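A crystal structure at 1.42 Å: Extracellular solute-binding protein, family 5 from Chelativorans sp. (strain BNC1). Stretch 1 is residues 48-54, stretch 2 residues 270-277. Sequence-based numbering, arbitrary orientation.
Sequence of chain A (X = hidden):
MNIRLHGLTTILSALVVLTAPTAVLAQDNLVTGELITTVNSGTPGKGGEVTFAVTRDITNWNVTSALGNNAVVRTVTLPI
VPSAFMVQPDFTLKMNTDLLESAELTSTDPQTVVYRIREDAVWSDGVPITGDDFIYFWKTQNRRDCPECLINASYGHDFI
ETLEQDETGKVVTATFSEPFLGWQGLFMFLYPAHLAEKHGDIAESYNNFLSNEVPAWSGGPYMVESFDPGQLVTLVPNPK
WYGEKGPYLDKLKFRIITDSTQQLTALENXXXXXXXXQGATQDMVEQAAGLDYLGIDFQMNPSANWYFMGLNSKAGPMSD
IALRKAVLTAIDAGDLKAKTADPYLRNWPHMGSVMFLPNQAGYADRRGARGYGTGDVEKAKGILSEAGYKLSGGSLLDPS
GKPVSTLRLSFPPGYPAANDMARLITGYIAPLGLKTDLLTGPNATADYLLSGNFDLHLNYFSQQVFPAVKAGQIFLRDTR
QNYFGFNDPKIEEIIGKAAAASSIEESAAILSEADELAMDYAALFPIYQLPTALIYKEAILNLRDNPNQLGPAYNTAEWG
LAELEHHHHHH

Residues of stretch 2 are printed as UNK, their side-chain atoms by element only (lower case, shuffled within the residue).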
ATOM      1  N   GLY A  48     -30.857   5.723   2.857  1.00 23.66           N
ATOM      2  CA  GLY A  48     -30.453   4.339   2.902  1.00 22.51           C
ATOM      3  C   GLY A  48     -29.151   4.123   3.641  1.00 20.09           C
ATOM      4  O   GLY A  48     -28.590   5.027   4.255  1.00 21.04           O
ATOM      5  N   GLU A  49     -28.673   2.885   3.590  1.00 20.54           N
ATOM      6  CA  GLU A  49     -27.463   2.506   4.312  1.00 21.01           C
ATOM      7  C   GLU A  49     -26.644   1.539   3.477  1.00 19.62           C
ATOM      8  O   GLU A  49     -27.192   0.777   2.675  1.00 21.78           O
ATOM      9  CB  GLU A  49     -27.775   1.846   5.665  1.00 22.61           C
ATOM     10  CG  GLU A  49     -28.697   2.655   6.570  1.00 30.27           C
ATOM     11  CD  GLU A  49     -28.760   2.099   7.983  1.00 31.65           C
ATOM     12  OE1 GLU A  49     -28.149   1.040   8.226  1.00 29.83           O
ATOM     13  OE2 GLU A  49     -29.415   2.731   8.841  1.00 37.18           O
ATOM     14  N   VAL A  50     -25.331   1.576   3.666  1.00 18.34           N
ATOM     15  CA  VAL A  50     -24.391   0.630   3.070  1.00 18.61           C
ATOM     16  C   VAL A  50     -23.485   0.123   4.184  1.00 18.99           C
ATOM     17  O   VAL A  50     -23.009   0.914   5.015  1.00 19.23           O
ATOM     18  CB  VAL A  50     -23.559   1.278   1.950  1.00 19.96           C
ATOM     19  CG1 VAL A  50     -22.337   0.410   1.586  1.00 19.60           C
ATOM     20  CG2 VAL A  50     -24.428   1.558   0.739  1.00 20.47           C
ATOM     21  N   THR A  51     -23.237  -1.186   4.192  1.00 18.75           N
ATOM     22  CA  THR A  51     -22.317  -1.814   5.128  1.00 17.48           C
ATOM     23  C   THR A  51     -21.163  -2.447   4.367  1.00 17.43           C
ATOM     24  O   THR A  51     -21.380  -3.256   3.461  1.00 18.63           O
ATOM     25  CB  THR A  51     -23.031  -2.846   5.984  1.00 19.74           C
ATOM     26  OG1 THR A  51     -24.066  -2.203   6.747  1.00 20.44           O
ATOM     27  CG2 THR A  51     -22.073  -3.496   6.952  1.00 19.21           C
ATOM     28  N   PHE A  52     -19.946  -2.091   4.763  1.00 17.20           N
ATOM     29  CA  PHE A  52     -18.695  -2.511   4.122  1.00 17.00           C
ATOM     30  C   PHE A  52     -17.911  -3.338   5.132  1.00 17.80           C
ATOM     31  O   PHE A  52     -17.628  -2.873   6.240  1.00 18.98           O
ATOM     32  CB  PHE A  52     -17.942  -1.228   3.732  1.00 17.87           C
ATOM     33  CG  PHE A  52     -16.706  -1.405   2.880  1.00 18.96           C
ATOM     34  CD1 PHE A  52     -15.601  -2.094   3.340  1.00 19.31           C
ATOM     35  CD2 PHE A  52     -16.632  -0.813   1.629  1.00 18.38           C
ATOM     36  CE1 PHE A  52     -14.456  -2.216   2.538  1.00 21.04           C
ATOM     37  CE2 PHE A  52     -15.494  -0.927   0.847  1.00 19.40           C
ATOM     38  CZ  PHE A  52     -14.420  -1.625   1.302  1.00 19.17           C
ATOM     39  N   ALA A  53     -17.545  -4.553   4.753  1.00 18.49           N
ATOM     40  CA  ALA A  53     -16.811  -5.430   5.651  1.00 18.75           C
ATOM     41  C   ALA A  53     -15.341  -5.049   5.694  1.00 18.96           C
ATOM     42  O   ALA A  53     -14.732  -4.789   4.653  1.00 20.30           O
ATOM     43  CB  ALA A  53     -16.912  -6.883   5.175  1.00 20.37           C
ATOM     44  N   VAL A  54     -14.760  -5.044   6.905  1.00 20.83           N
ATOM     45  CA  VAL A  54     -13.320  -4.840   7.077  1.00 22.36           C
ATOM     46  C   VAL A  54     -12.757  -5.972   7.915  1.00 21.98           C
ATOM     47  O   VAL A  54     -13.475  -6.580   8.711  1.00 23.56           O
ATOM     48  CB  VAL A  54     -12.981  -3.465   7.691  1.00 22.06           C
ATOM     49  CG1 VAL A  54     -13.506  -2.359   6.777  1.00 23.01           C
ATOM     50  CG2 VAL A  54     -13.534  -3.342   9.082  1.00 23.77           C
ATOM     51  N   UNK A 270     -26.675 -10.918   3.358  1.00 25.15           N
ATOM     52  CA  UNK A 270     -27.152  -9.576   3.588  1.00 25.50           C
ATOM     53  C   UNK A 270     -26.582  -8.875   4.798  1.00 25.20           C
ATOM     54  O   UNK A 270     -27.000  -7.745   5.088  1.00 27.91           O
ATOM     55  N   UNK A 271     -25.630  -9.496   5.500  1.00 23.21           N
ATOM     56  CA  UNK A 271     -25.030  -8.889   6.679  1.00 24.17           C
ATOM     57  C   UNK A 271     -24.121  -7.726   6.303  1.00 21.44           C
ATOM     58  O   UNK A 271     -23.932  -6.789   7.090  1.00 22.81           O
ATOM     59  o   UNK A 271     -22.111 -10.362  10.396  1.00 66.98           O
ATOM     60  c   UNK A 271     -24.223  -9.950   7.425  1.00 26.46           C
ATOM     61  c   UNK A 271     -22.874 -10.632   9.445  1.00 63.17           C
ATOM     62  o   UNK A 271     -23.115 -11.804   9.077  1.00 60.01           O
ATOM     63  c   UNK A 271     -23.541  -9.485   8.695  1.00 45.31           C
ATOM     64  N   UNK A 272     -23.519  -7.795   5.119  1.00 19.53           N
ATOM     65  CA  UNK A 272     -22.747  -6.693   4.566  1.00 19.15           C
ATOM     66  C   UNK A 272     -23.155  -6.569   3.110  1.00 17.59           C
ATOM     67  O   UNK A 272     -23.712  -7.500   2.509  1.00 18.65           O
ATOM     68  c   UNK A 272     -21.228  -6.911   4.681  1.00 18.80           C
ATOM     69  c   UNK A 272     -20.771  -8.069   3.801  1.00 18.39           C
ATOM     70  c   UNK A 272     -20.807  -7.129   6.126  1.00 22.69           C
ATOM     71  N   UNK A 273     -22.867  -5.399   2.534  1.00 17.62           N
ATOM     72  CA  UNK A 273     -23.158  -5.124   1.137  1.00 16.48           C
ATOM     73  C   UNK A 273     -21.924  -5.006   0.252  1.00 16.97           C
ATOM     74  O   UNK A 273     -22.076  -4.972  -0.981  1.00 16.76           O
ATOM     75  o   UNK A 273     -25.996  -4.662   1.819  1.00 23.37           O
ATOM     76  o   UNK A 273     -25.217  -2.878   2.791  1.00 23.50           O
ATOM     77  c   UNK A 273     -25.142  -3.779   1.946  1.00 21.51           C
ATOM     78  c   UNK A 273     -23.949  -3.816   1.030  1.00 18.21           C
ATOM     79  N   UNK A 274     -20.737  -4.916   0.842  1.00 16.35           N
ATOM     80  CA  UNK A 274     -19.483  -4.731   0.118  1.00 16.69           C
ATOM     81  C   UNK A 274     -18.405  -5.489   0.881  1.00 16.77           C
ATOM     82  O   UNK A 274     -18.321  -5.382   2.112  1.00 16.88           O
ATOM     83  c   UNK A 274     -20.178  -2.373  -0.401  1.00 18.49           C
ATOM     84  c   UNK A 274     -19.046  -3.262   0.060  1.00 16.20           C
ATOM     85  c   UNK A 274     -17.806  -3.099  -0.841  1.00 16.97           C
ATOM     86  N   UNK A 275     -17.565  -6.209   0.151  1.00 17.00           N
ATOM     87  CA  UNK A 275     -16.368  -6.829   0.709  1.00 16.10           C
ATOM     88  C   UNK A 275     -15.196  -6.505  -0.211  1.00 16.59           C
ATOM     89  O   UNK A 275     -15.373  -6.298  -1.418  1.00 16.89           O
ATOM     90  c   UNK A 275     -17.752  -8.609   1.823  1.00 18.08           C
ATOM     91  c   UNK A 275     -16.665  -9.101  -0.387  1.00 19.08           C
ATOM     92  c   UNK A 275     -16.655 -10.605  -0.228  1.00 19.60           C
ATOM     93  c   UNK A 275     -16.531  -8.339   0.933  1.00 17.52           C
ATOM     94  N   UNK A 276     -13.990  -6.505   0.355  1.00 16.34           N
ATOM     95  CA  UNK A 276     -12.753  -6.188  -0.391  1.00 16.62           C
ATOM     96  C   UNK A 276     -11.630  -7.090   0.110  1.00 17.07           C
ATOM     97  O   UNK A 276     -10.608  -6.622   0.625  1.00 20.83           O
ATOM     98  c   UNK A 276     -10.267  -3.472  -0.744  1.00 15.98           C
ATOM     99  c   UNK A 276      -9.606  -2.968  -2.970  1.00 16.27           C
ATOM    100  c   UNK A 276     -12.415  -4.708  -0.221  1.00 17.25           C
ATOM    101  c   UNK A 276     -11.406  -4.127  -1.198  1.00 17.14           C
ATOM    102  c   UNK A 276     -10.737  -3.567  -3.459  1.00 15.73           C
ATOM    103  o   UNK A 276      -8.728  -2.370  -3.846  1.00 17.18           O
ATOM    104  c   UNK A 276     -11.622  -4.169  -2.553  1.00 16.38           C
ATOM    105  c   UNK A 276      -9.366  -2.897  -1.630  1.00 16.20           C
ATOM    106  N   UNK A 277     -11.782  -8.398  -0.049  1.00 19.68           N
ATOM    107  CA  UNK A 277     -10.788  -9.323   0.516  1.00 21.73           C
ATOM    108  C   UNK A 277      -9.469  -9.255  -0.230  1.00 22.34           C
ATOM    109  O   UNK A 277      -9.411  -8.975  -1.431  1.00 21.79           O
ATOM    110  c   UNK A 277     -12.335 -10.529  -0.857  1.00 23.40           C
ATOM    111  c   UNK A 277     -11.441 -10.696   0.335  1.00 25.95           C
ATOM    112  c   UNK A 277     -12.893  -9.112  -0.703  1.00 19.91           C
TER
HETATM  113  O   HOH W   1     -27.912  -1.839   2.353  1.00 25.33           O
HETATM  114  O   HOH W   2     -26.349  -1.898   5.434  1.00 40.50           O
HETATM  115  O   HOH W   3     -13.323  -6.610   3.106  1.00 22.54           O

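Position 270 has no side-chain atoms and lies out of reach of stretch 1. Its phi of 84° follows the end of a helix in a Schellman motif, where a CB would jam against the preceding carbonyl oxygen. It is Gly270.

Position 271 carries three carbons, the third bearing two oxygens: an unbranched carboxylate, hence Glu271. The chain is extended, t at chi1 and chi2, and stays exposed, as suits a charge; the backbone makes the contact, with Glu271 O 3.8 Å from Thr51 CG2.

At position 272 one carbon carries two more. This compact fork is buried, one of its methyls near those of both Thr51 and Ala53: Val272. Its CG1 lies 3.9 Å from Thr51 CG2 and 4.0 Å from Ala53 CB, a small apolar surface against two small partners.

Position 273 has two carbons, the second holding two oxygens, one of them 3.0 Å from Thr51 N. A carboxylate on so short a stem is Asp273. Its OD2 accepts the hydrogen bond from Thr51 N, while Asp273 N donates to Thr51 O at 2.8 Å, so the residue engages both polar backbone atoms of Thr51. OD2 also accepts from water 1, which donates to Glu49 O as well, and from water 2, hydrogen-bonded to Thr51 OG1.

Position 274 again shows one carbon carrying two, pointing toward stretch 1 and buried against the side chains of Val50 and Phe52. It is Val274, whose apolar fork reaches both: CG2 lies 4.0 Å from Val50 CG1, and CG1 3.6 Å from Phe52 CD2.

At position 275 four carbons fork at the first, one arm two carbons long, the short arm meeting the Ala53 methyl. This is Ile275, wholly apolar in a buried site; although CA-to-CB points away, CG2 lies 3.9 Å from Ala53 CB.

Position 276 has one carbon, then a six-carbon ring with an oxygen; its CB lies 4.0 Å from Phe52 CZ. Tyr276 suits: CB packs on Phe52, while the ring leads away and its polar hydroxyl bonds elsewhere in the structure. Water 3 links Tyr276 N to Ala53 O.

Three carbons close a ring onto the backbone nitrogen at position 277, without touching stretch 1: Pro277, apolar and lacking an N-H, suits burial.

The contact is thus centred on a single beta bridge between Phe52 and Val274. Ala53 N donates to Val274 O at 2.9 Å, nearly straight, whereas Val274 N reaches Thr51 O at 3.2 Å only weakly. The Asp273 carboxylate adds an acceptor, waters extend the pairing, and apolar side chains pack around it.

Stretch 2 (270-277) GEVDVIYP
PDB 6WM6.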